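Long-range contacts in aminoglycoside acetyltransferase meta-AAC0020 (Uncultured bacterium, PDB 5F47), which probably transfers the acetyl group of acetyl-coenzyme A to an amino group of aminoglycoside antibiotics, as a resistance enzyme of the GNAT family: residues B[57-61]-B[110-115]; B[104-108]-B[137-141]; B[84-89]-B[120-126]. All coordinates share one frame; numbering follows the deposited sequence.

Interaction 1: B[57-61]-B[110-115]; sequences FYVFV and ATNQFY
Phe114 of helix 103-117 meets both Tyr58 and Phe60, two residues apart on strand 57-64, and the three rings form an aromatic cluster. Against Tyr58 the pair is T-shaped: the edge of Phe114 points at the Tyr58 face, with the planes at 65° and the centroids 4.8 Å apart. Phe114 CE2 stands over the centre of that face, while Phe114 CZ comes to 3.6 Å from Tyr58 CE1. Phe60 joins in an offset edge-to-face pair with the roles exchanged. Its own edge is turned to the face of Phe114, the planes are at 69°, and Phe60 CZ lies 3.6 Å from Phe114 CD2. Phe114 reaches the strand because its CG is anti to the backbone N (chi1 176°), which directs the ring off the helix and between the two strand residues.

Thr111, three residues before Phe114 and so about one helical turn away, covers a face of Phe60. Its CA sits 4.2 Å from the ring centroid in a CH-pi contact, and OG1, which is hydrogen-bonded to Leu107 O in its own helix, lies 3.4 Å from Phe60 CD1 toward the ring's rim. The hydroxyl of Tyr115 approaches Tyr58 obliquely, with OH 3.3 Å from Tyr58 CD2; this OH is hydrogen-bonded to Ser74 OG on the neighbouring strand 67-77. No hydrogen bond joins the two segments, and strand 11-15 adds Arg15 against Tyr58, Phe60 and Phe114. Packing of this helix on a face of the central sheet is a feature of the GNAT fold; in this protein an aromatic cluster makes the join.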
loop_
_atom_site.group_PDB
_atom_site.type_symbol
_atom_site.label_atom_id
_atom_site.label_comp_id
_atom_site.label_asym_id
_atom_site.label_seq_id
_atom_site.Cartn_x
_atom_site.Cartn_y
_atom_site.Cartn_z
ATOM N N PHE B 57 -1.120 -9.548 6.751
ATOM C CA PHE B 57 -0.381 -9.949 5.564
ATOM C C PHE B 57 -0.838 -11.334 5.164
ATOM O O PHE B 57 -0.828 -12.251 5.981
ATOM C CB PHE B 57 1.131 -9.935 5.852
ATOM C CG PHE B 57 1.976 -10.316 4.686
ATOM C CD1 PHE B 57 2.104 -9.449 3.609
ATOM C CD2 PHE B 57 2.663 -11.531 4.667
ATOM C CE1 PHE B 57 2.912 -9.783 2.521
ATOM C CE2 PHE B 57 3.468 -11.870 3.592
ATOM C CZ PHE B 57 3.594 -10.994 2.516
ATOM N N TYR B 58 -1.259 -11.482 3.915
ATOM C CA TYR B 58 -1.755 -12.767 3.419
ATOM C C TYR B 58 -1.171 -13.093 2.054
ATOM O O TYR B 58 -1.181 -12.266 1.145
ATOM C CB TYR B 58 -3.281 -12.773 3.332
ATOM C CG TYR B 58 -3.982 -12.769 4.657
ATOM C CD1 TYR B 58 -4.132 -13.945 5.381
ATOM C CD2 TYR B 58 -4.520 -11.605 5.174
ATOM C CE1 TYR B 58 -4.795 -13.960 6.597
ATOM C CE2 TYR B 58 -5.187 -11.612 6.386
ATOM C CZ TYR B 58 -5.313 -12.789 7.092
ATOM O OH TYR B 58 -5.981 -12.801 8.293
ATOM N N VAL B 59 -0.728 -14.340 1.918
ATOM C CA VAL B 59 -0.080 -14.837 0.716
ATOM C C VAL B 59 -0.934 -15.943 0.112
ATOM O O VAL B 59 -1.367 -16.858 0.819
ATOM C CB VAL B 59 1.321 -15.399 1.020
ATOM C CG1 VAL B 59 2.013 -15.834 -0.257
ATOM C CG2 VAL B 59 2.174 -14.365 1.749
ATOM N N PHE B 60 -1.200 -15.855 -1.188
ATOM C CA PHE B 60 -1.923 -16.923 -1.870
ATOM C C PHE B 60 -1.002 -17.543 -2.900
ATOM O O PHE B 60 -0.318 -16.822 -3.624
ATOM C CB PHE B 60 -3.187 -16.389 -2.539
ATOM C CG PHE B 60 -4.219 -15.887 -1.569
ATOM C CD1 PHE B 60 -4.083 -14.636 -0.989
ATOM C CD2 PHE B 60 -5.306 -16.668 -1.226
ATOM C CE1 PHE B 60 -5.022 -14.171 -0.087
ATOM C CE2 PHE B 60 -6.254 -16.199 -0.327
ATOM C CZ PHE B 60 -6.088 -14.949 0.251
ATOM N N VAL B 61 -0.982 -18.866 -2.973
ATOM C CA VAL B 61 -0.124 -19.542 -3.939
ATOM C C VAL B 61 -0.867 -20.524 -4.827
ATOM O O VAL B 61 -1.945 -21.024 -4.493
ATOM C CB VAL B 61 1.037 -20.289 -3.242
ATOM C CG1 VAL B 61 1.887 -19.302 -2.439
ATOM C CG2 VAL B 61 0.540 -21.422 -2.349
ATOM N N ALA B 110 -9.564 -16.154 -5.834
ATOM C CA ALA B 110 -9.483 -16.680 -4.468
ATOM C C ALA B 110 -9.209 -15.568 -3.464
ATOM O O ALA B 110 -9.738 -15.557 -2.354
ATOM C CB ALA B 110 -8.400 -17.753 -4.382
ATOM N N THR B 111 -8.376 -14.627 -3.878
ATOM C CA THR B 111 -8.001 -13.521 -3.025
ATOM C C THR B 111 -9.200 -12.636 -2.754
ATOM O O THR B 111 -9.494 -12.311 -1.601
ATOM C CB THR B 111 -6.876 -12.714 -3.670
ATOM O OG1 THR B 111 -5.728 -13.553 -3.784
ATOM C CG2 THR B 111 -6.504 -11.487 -2.820
ATOM N N ASN B 112 -9.905 -12.253 -3.814
ATOM C CA ASN B 112 -11.068 -11.393 -3.626
ATOM C C ASN B 112 -12.192 -12.094 -2.874
ATOM O O ASN B 112 -12.911 -11.456 -2.106
ATOM C CB ASN B 112 -11.559 -10.854 -4.966
ATOM C CG ASN B 112 -10.578 -9.879 -5.567
ATOM O OD1 ASN B 112 -9.621 -9.465 -4.898
ATOM N ND2 ASN B 112 -10.794 -9.501 -6.820
ATOM N N GLN B 113 -12.356 -13.402 -3.088
ATOM C CA GLN B 113 -13.319 -14.171 -2.323
ATOM C C GLN B 113 -12.979 -14.154 -0.826
ATOM O O GLN B 113 -13.857 -13.996 0.023
ATOM C CB GLN B 113 -13.362 -15.610 -2.832
ATOM C CG GLN B 113 -14.303 -16.528 -2.056
ATOM C CD GLN B 113 -15.766 -16.138 -2.179
ATOM O OE1 GLN B 113 -16.194 -15.580 -3.193
ATOM N NE2 GLN B 113 -16.542 -16.429 -1.141
ATOM N N PHE B 114 -11.701 -14.342 -0.513
ATOM C CA PHE B 114 -11.245 -14.309 0.878
ATOM C C PHE B 114 -11.564 -12.975 1.572
ATOM O O PHE B 114 -12.118 -12.959 2.676
ATOM C CB PHE B 114 -9.740 -14.580 0.918
ATOM C CG PHE B 114 -9.129 -14.486 2.290
ATOM C CD1 PHE B 114 -9.356 -15.481 3.232
ATOM C CD2 PHE B 114 -8.283 -13.425 2.613
ATOM C CE1 PHE B 114 -8.773 -15.403 4.492
ATOM C CE2 PHE B 114 -7.695 -13.353 3.865
ATOM C CZ PHE B 114 -7.938 -14.329 4.793
ATOM N N TYR B 115 -11.257 -11.871 0.907
ATOM C CA TYR B 115 -11.441 -10.572 1.529
ATOM C C TYR B 115 -12.919 -10.189 1.531
ATOM O O TYR B 115 -13.372 -9.438 2.401
ATOM C CB TYR B 115 -10.577 -9.531 0.832
ATOM C CG TYR B 115 -9.121 -9.643 1.238
ATOM C CD1 TYR B 115 -8.750 -9.490 2.561
ATOM C CD2 TYR B 115 -8.142 -9.884 0.294
ATOM C CE1 TYR B 115 -7.410 -9.572 2.950
ATOM C CE2 TYR B 115 -6.787 -9.965 0.666
ATOM C CZ TYR B 115 -6.446 -9.804 1.988
ATOM O OH TYR B 115 -5.124 -9.887 2.376
#

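Interaction 2: B[104-108]-B[137-141]; sequences GKKLI and FYRST
The ring of Phe137 presents its edge to helix 103-117 at Gly104, where CZ comes within 3.3 Å of Gly104 C and CE1 within 3.5 Å of Lys105 N. Gly104 has no side chain, and the ring edge lies directly against its main chain. A first torsion of 169° swings the Phe137 ring away from its own backbone N and onto this helix. The same edge continues to Ile108, whose CG1 is 4.0 Å from Phe137 CZ. Thr141 CG2 covers one face of the ring toward its rim. Ile108 also sends CD1 to the edge of Tyr138, 4.2 Å from CE1.

Lys105 CG passes the Phe137 edge, and the extended chain beyond carries CE on to Ser140. A water links Lys105 NZ, by a weak bond, to Ser140 O. Thr141 OG1 (chi1 63°) turns back to donate to Tyr138 O at 2.7 Å, and in one of two conformers Ser140 OG (chi1 78°) donates to Phe137 O, each on a carbonyl lone pair. With Thr141 N as second donor, the bonds to Tyr138 O close the type I turn from Tyr138 to Thr141; those to Phe137 O lie one residue earlier.

Leu92 of strand 86-94 packs against Ile108, Phe137 and Tyr138, and Tyr138 also touches strand 122-128. Tyr154 of the second subunit packs on Ile108 and Tyr138, its hydroxyl hydrogen-bonded to Thr141 OG1.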
loop_
_atom_site.group_PDB
_atom_site.type_symbol
_atom_site.label_atom_id
_atom_site.label_comp_id
_atom_site.label_asym_id
_atom_site.label_seq_id
_atom_site.Cartn_x
_atom_site.Cartn_y
_atom_site.Cartn_z
ATOM N N GLY B 104 -3.182 -17.013 -12.850
ATOM C CA GLY B 104 -3.368 -15.669 -12.324
ATOM C C GLY B 104 -4.806 -15.340 -11.986
ATOM O O GLY B 104 -5.119 -14.799 -10.927
ATOM N N LYS B 105 -5.704 -15.674 -12.908
ATOM C CA LYS B 105 -7.122 -15.411 -12.682
ATOM C C LYS B 105 -7.656 -16.141 -11.455
ATOM O O LYS B 105 -8.441 -15.581 -10.701
ATOM C CB LYS B 105 -7.936 -15.802 -13.906
ATOM C CG LYS B 105 -7.788 -14.841 -15.070
ATOM C CD LYS B 105 -8.635 -15.302 -16.240
ATOM C CE LYS B 105 -8.469 -14.375 -17.437
ATOM N NZ LYS B 105 -9.194 -14.894 -18.629
ATOM N N LYS B 106 -7.240 -17.390 -11.260
ATOM C CA LYS B 106 -7.706 -18.144 -10.100
ATOM C C LYS B 106 -7.124 -17.594 -8.802
ATOM O O LYS B 106 -7.803 -17.602 -7.782
ATOM C CB LYS B 106 -7.378 -19.635 -10.259
ATOM C CG LYS B 106 -8.248 -20.337 -11.303
ATOM C CD LYS B 106 -7.741 -21.732 -11.637
ATOM C CE LYS B 106 -8.694 -22.405 -12.623
ATOM N NZ LYS B 106 -8.218 -23.709 -13.171
ATOM N N LEU B 107 -5.896 -17.065 -8.844
ATOM C CA LEU B 107 -5.311 -16.421 -7.673
ATOM C C LEU B 107 -6.103 -15.164 -7.287
ATOM O O LEU B 107 -6.407 -14.950 -6.111
ATOM C CB LEU B 107 -3.833 -16.059 -7.939
ATOM C CG LEU B 107 -2.860 -17.242 -7.875
ATOM C CD1 LEU B 107 -1.509 -16.858 -8.444
ATOM C CD2 LEU B 107 -2.729 -17.766 -6.435
ATOM N N ILE B 108 -6.439 -14.337 -8.278
ATOM C CA ILE B 108 -7.213 -13.129 -8.018
ATOM C C ILE B 108 -8.610 -13.468 -7.496
ATOM O O ILE B 108 -9.073 -12.860 -6.525
ATOM C CB ILE B 108 -7.319 -12.258 -9.282
ATOM C CG1 ILE B 108 -5.954 -11.637 -9.604
ATOM C CG2 ILE B 108 -8.403 -11.150 -9.122
ATOM C CD1 ILE B 108 -5.479 -10.593 -8.594
ATOM N N PHE B 137 -3.431 -8.656 -18.365
ATOM C CA PHE B 137 -3.898 -9.609 -17.364
ATOM C C PHE B 137 -4.940 -8.993 -16.428
ATOM O O PHE B 137 -6.041 -9.552 -16.264
ATOM C CB PHE B 137 -2.742 -10.164 -16.513
ATOM C CG PHE B 137 -3.236 -10.934 -15.319
ATOM C CD1 PHE B 137 -3.766 -12.217 -15.480
ATOM C CD2 PHE B 137 -3.286 -10.334 -14.067
ATOM C CE1 PHE B 137 -4.275 -12.904 -14.397
ATOM C CE2 PHE B 137 -3.806 -11.020 -12.993
ATOM C CZ PHE B 137 -4.293 -12.294 -13.148
ATOM N N TYR B 138 -4.622 -7.858 -15.810
ATOM C CA TYR B 138 -5.562 -7.308 -14.835
ATOM C C TYR B 138 -6.871 -6.897 -15.512
ATOM O O TYR B 138 -7.944 -7.039 -14.930
ATOM C CB TYR B 138 -4.949 -6.137 -14.061
ATOM C CG TYR B 138 -3.926 -6.614 -13.052
ATOM C CD1 TYR B 138 -4.300 -7.408 -11.978
ATOM C CD2 TYR B 138 -2.590 -6.278 -13.180
ATOM C CE1 TYR B 138 -3.375 -7.866 -11.061
ATOM C CE2 TYR B 138 -1.651 -6.739 -12.262
ATOM C CZ TYR B 138 -2.057 -7.536 -11.212
ATOM O OH TYR B 138 -1.140 -7.993 -10.280
ATOM N N ARG B 139 -6.790 -6.449 -16.756
ATOM C CA ARG B 139 -7.997 -6.033 -17.463
ATOM C C ARG B 139 -8.884 -7.215 -17.809
ATOM O O ARG B 139 -10.028 -7.015 -18.217
ATOM C CB ARG B 139 -7.615 -5.244 -18.707
ATOM C CG ARG B 139 -7.085 -3.875 -18.340
ATOM C CD ARG B 139 -6.321 -3.212 -19.476
ATOM N NE ARG B 139 -5.921 -1.855 -19.089
ATOM C CZ ARG B 139 -4.951 -1.150 -19.660
ATOM N NH1 ARG B 139 -4.229 -1.673 -20.645
ATOM N NH2 ARG B 139 -4.687 0.085 -19.231
ATOM N N SER B 140 -8.379 -8.432 -17.614
ATOM C CA SER B 140 -9.148 -9.649 -17.879
ATOM C C SER B 140 -9.769 -10.250 -16.616
ATOM O O SER B 140 -10.355 -11.339 -16.660
ATOM C CB SER B 140 -8.260 -10.703 -18.554
ATOM O OG SER B 140 -7.418 -11.355 -17.613
ATOM N N THR B 141 -9.637 -9.551 -15.490
ATOM C CA THR B 141 -10.126 -10.053 -14.203
ATOM C C THR B 141 -11.386 -9.333 -13.729
ATOM O O THR B 141 -11.761 -9.442 -12.572
ATOM C CB THR B 141 -9.042 -9.928 -13.102
ATOM O OG1 THR B 141 -8.725 -8.542 -12.891
ATOM C CG2 THR B 141 -7.779 -10.700 -13.511
HETATM O O HOH W 1 -11.599 -14.109 -16.620
#

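Interaction 3: B[84-89]-B[120-126]; sequences KPLAYI and FEEVFVQ
Ala87 and Val123 pair in parallel where strand 86-94 runs beside strand 122-128, the two strands of a beta-alpha-beta unit connected through helix 103-117. Backbone bonds alternate between the strands: Ala87 N donates to Glu122 O at 3.0 Å, Phe124 N to Ala87 O and Ile89 N to Phe124 O. Just ahead of the strands, Glu121 N donates to Pro85 O at 2.8 Å.

Pro85 lies over the face of Phe120, with CB 3.7 Å from the ring centroid in a CH-pi contact. Ala87 N lies at the edge of the same ring, and Ala87 CB is on the sheet face where Ile89 CD1 meets Val123 CG1 at 3.6 Å. Tyr115 and Ile108 of the connecting helix cover this face.

On the other face the ring planes of Tyr88 and Phe124 are nearly parallel, 12° apart, but the rings are slid so that they barely overlap. Phe124 CG occupies the position between the backbone N and the carbonyl carbon (chi1 65°), which swings the ring across toward strand 86-94 and brings CE2 to 3.3 Å from Tyr88 CD1. The second subunit packs on this layer: its Tyr88 ring meets that of Tyr88, its His151 meets Phe124, and one of its strands pairs antiparallel with Val123 to Gln126, continuing the sheet. The Tyr88 hydroxyl donates to Gln126 OE1 at 2.7 Å, in the plane of the amide carbonyl and on a lone pair, with the ring and amide planes 62° apart.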
loop_
_atom_site.group_PDB
_atom_site.type_symbol
_atom_site.label_atom_id
_atom_site.label_comp_id
_atom_site.label_asym_id
_atom_site.label_seq_id
_atom_site.Cartn_x
_atom_site.Cartn_y
_atom_site.Cartn_z
ATOM N N LYS B 84 -14.602 -0.879 7.316
ATOM C CA LYS B 84 -14.252 -1.992 6.446
ATOM C C LYS B 84 -12.876 -1.769 5.829
ATOM O O LYS B 84 -12.650 -0.746 5.205
ATOM C CB LYS B 84 -15.300 -2.152 5.338
ATOM C CG LYS B 84 -16.727 -2.383 5.837
ATOM C CD LYS B 84 -17.688 -2.494 4.676
ATOM C CE LYS B 84 -18.983 -3.168 5.101
ATOM N NZ LYS B 84 -19.628 -2.467 6.246
ATOM N N PRO B 85 -11.953 -2.726 5.992
ATOM C CA PRO B 85 -10.600 -2.486 5.481
ATOM C C PRO B 85 -10.445 -2.599 3.975
ATOM O O PRO B 85 -11.344 -3.038 3.248
ATOM C CB PRO B 85 -9.760 -3.587 6.156
ATOM C CG PRO B 85 -10.616 -4.156 7.213
ATOM C CD PRO B 85 -12.033 -3.941 6.817
ATOM N N LEU B 86 -9.279 -2.172 3.526
ATOM C CA LEU B 86 -8.808 -2.385 2.167
ATOM C C LEU B 86 -7.794 -3.513 2.168
ATOM O O LEU B 86 -7.100 -3.736 3.147
ATOM C CB LEU B 86 -8.131 -1.135 1.596
ATOM C CG LEU B 86 -8.935 0.163 1.583
ATOM C CD1 LEU B 86 -8.056 1.325 1.170
ATOM C CD2 LEU B 86 -10.133 0.080 0.654
ATOM N N ALA B 87 -7.695 -4.205 1.045
ATOM C CA ALA B 87 -6.556 -5.073 0.801
ATOM C C ALA B 87 -5.771 -4.593 -0.413
ATOM O O ALA B 87 -6.341 -4.295 -1.473
ATOM C CB ALA B 87 -7.015 -6.501 0.606
ATOM N N TYR B 88 -4.459 -4.556 -0.254
ATOM C CA TYR B 88 -3.516 -4.099 -1.267
ATOM C C TYR B 88 -2.751 -5.294 -1.791
ATOM O O TYR B 88 -1.926 -5.843 -1.071
ATOM C CB TYR B 88 -2.544 -3.099 -0.617
ATOM C CG TYR B 88 -1.529 -2.450 -1.502
ATOM C CD1 TYR B 88 -1.638 -2.459 -2.882
ATOM C CD2 TYR B 88 -0.441 -1.801 -0.934
ATOM C CE1 TYR B 88 -0.685 -1.839 -3.674
ATOM C CE2 TYR B 88 0.504 -1.172 -1.717
ATOM C CZ TYR B 88 0.375 -1.188 -3.080
ATOM O OH TYR B 88 1.318 -0.557 -3.844
ATOM N N ILE B 89 -3.021 -5.713 -3.020
ATOM C CA ILE B 89 -2.192 -6.746 -3.649
ATOM C C ILE B 89 -0.891 -6.094 -4.084
ATOM O O ILE B 89 -0.904 -5.154 -4.884
ATOM C CB ILE B 89 -2.894 -7.381 -4.857
ATOM C CG1 ILE B 89 -4.162 -8.116 -4.407
ATOM C CG2 ILE B 89 -1.940 -8.360 -5.570
ATOM C CD1 ILE B 89 -5.030 -8.602 -5.599
ATOM N N PHE B 120 -14.271 -6.920 3.728
ATOM C CA PHE B 120 -13.485 -5.780 3.279
ATOM C C PHE B 120 -14.263 -4.936 2.266
ATOM O O PHE B 120 -15.195 -5.434 1.613
ATOM C CB PHE B 120 -12.177 -6.243 2.630
ATOM C CG PHE B 120 -11.085 -6.580 3.602
ATOM C CD1 PHE B 120 -11.346 -7.262 4.780
ATOM C CD2 PHE B 120 -9.779 -6.223 3.320
ATOM C CE1 PHE B 120 -10.310 -7.587 5.669
ATOM C CE2 PHE B 120 -8.746 -6.542 4.202
ATOM C CZ PHE B 120 -9.014 -7.218 5.376
ATOM N N GLU B 121 -13.864 -3.674 2.116
ATOM C CA GLU B 121 -14.532 -2.779 1.180
ATOM C C GLU B 121 -14.070 -3.048 -0.253
ATOM O O GLU B 121 -14.867 -3.020 -1.192
ATOM C CB GLU B 121 -14.282 -1.295 1.523
ATOM C CG GLU B 121 -15.078 -0.362 0.577
ATOM C CD GLU B 121 -14.787 1.135 0.742
ATOM O OE1 GLU B 121 -15.248 1.931 -0.103
ATOM O OE2 GLU B 121 -14.113 1.534 1.696
ATOM N N GLU B 122 -12.779 -3.303 -0.404
ATOM C CA GLU B 122 -12.149 -3.176 -1.706
ATOM C C GLU B 122 -10.796 -3.845 -1.695
ATOM O O GLU B 122 -10.102 -3.825 -0.681
ATOM C CB GLU B 122 -11.994 -1.705 -2.044
ATOM C CG GLU B 122 -11.365 -1.379 -3.375
ATOM C CD GLU B 122 -11.062 0.095 -3.470
ATOM O OE1 GLU B 122 -9.870 0.462 -3.464
ATOM O OE2 GLU B 122 -12.023 0.890 -3.521
ATOM N N VAL B 123 -10.431 -4.436 -2.828
ATOM C CA VAL B 123 -9.082 -4.934 -3.055
ATOM C C VAL B 123 -8.508 -4.082 -4.165
ATOM O O VAL B 123 -9.201 -3.811 -5.128
ATOM C CB VAL B 123 -9.093 -6.416 -3.466
ATOM C CG1 VAL B 123 -7.712 -6.914 -3.800
ATOM C CG2 VAL B 123 -9.717 -7.294 -2.369
ATOM N N PHE B 124 -7.260 -3.632 -4.051
ATOM C CA PHE B 124 -6.649 -2.925 -5.177
ATOM C C PHE B 124 -5.243 -3.420 -5.495
ATOM O O PHE B 124 -4.594 -4.087 -4.683
ATOM C CB PHE B 124 -6.654 -1.392 -4.948
ATOM C CG PHE B 124 -5.809 -0.915 -3.780
ATOM C CD1 PHE B 124 -6.292 -0.953 -2.485
ATOM C CD2 PHE B 124 -4.548 -0.403 -4.001
ATOM C CE1 PHE B 124 -5.515 -0.488 -1.412
ATOM C CE2 PHE B 124 -3.783 0.079 -2.943
ATOM C CZ PHE B 124 -4.264 0.031 -1.661
ATOM N N VAL B 125 -4.793 -3.092 -6.697
ATOM C CA VAL B 125 -3.523 -3.597 -7.226
ATOM C C VAL B 125 -3.035 -2.630 -8.291
ATOM O O VAL B 125 -3.826 -1.915 -8.922
ATOM C CB VAL B 125 -3.694 -5.031 -7.798
ATOM C CG1 VAL B 125 -4.621 -5.023 -9.017
ATOM C CG2 VAL B 125 -2.339 -5.648 -8.180
ATOM N N GLN B 126 -1.724 -2.588 -8.502
ATOM C CA GLN B 126 -1.170 -1.703 -9.513
ATOM C C GLN B 126 -0.283 -2.453 -10.494
ATOM O O GLN B 126 0.256 -3.522 -10.190
ATOM C CB GLN B 126 -0.404 -0.575 -8.833
ATOM C CG GLN B 126 -1.315 0.373 -8.071
ATOM C CD GLN B 126 -0.877 0.585 -6.657
ATOM O OE1 GLN B 126 0.194 0.125 -6.258
ATOM N NE2 GLN B 126 -1.699 1.274 -5.877
HETATM O O HOH W 2 0.277 -3.544 -6.667
#

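How the interactions relate
Interaction 3 is the buried one, whereas interactions 1 and 2 are partly buried and set two successive portions of helix 103-117 against different partners: a sheet strand in interaction 1, the last part of helix 132-138 and the turn after it in interaction 2. Chemistry follows place. Main-chain hydrogen bonds join the strands of interaction 3, ring-on-ring packing carries interaction 1, and interaction 2 runs from apolar contacts inside to a lysine and a water at the surface. The three are continuous: Leu107 CD2 packs on Val61 C at 3.7 Å, Tyr115 CE2 on Ala87 CB at 3.5 Å, and Ile108 CD1 on Ile89 CD1 at 3.6 Å. All three touch the second subunit.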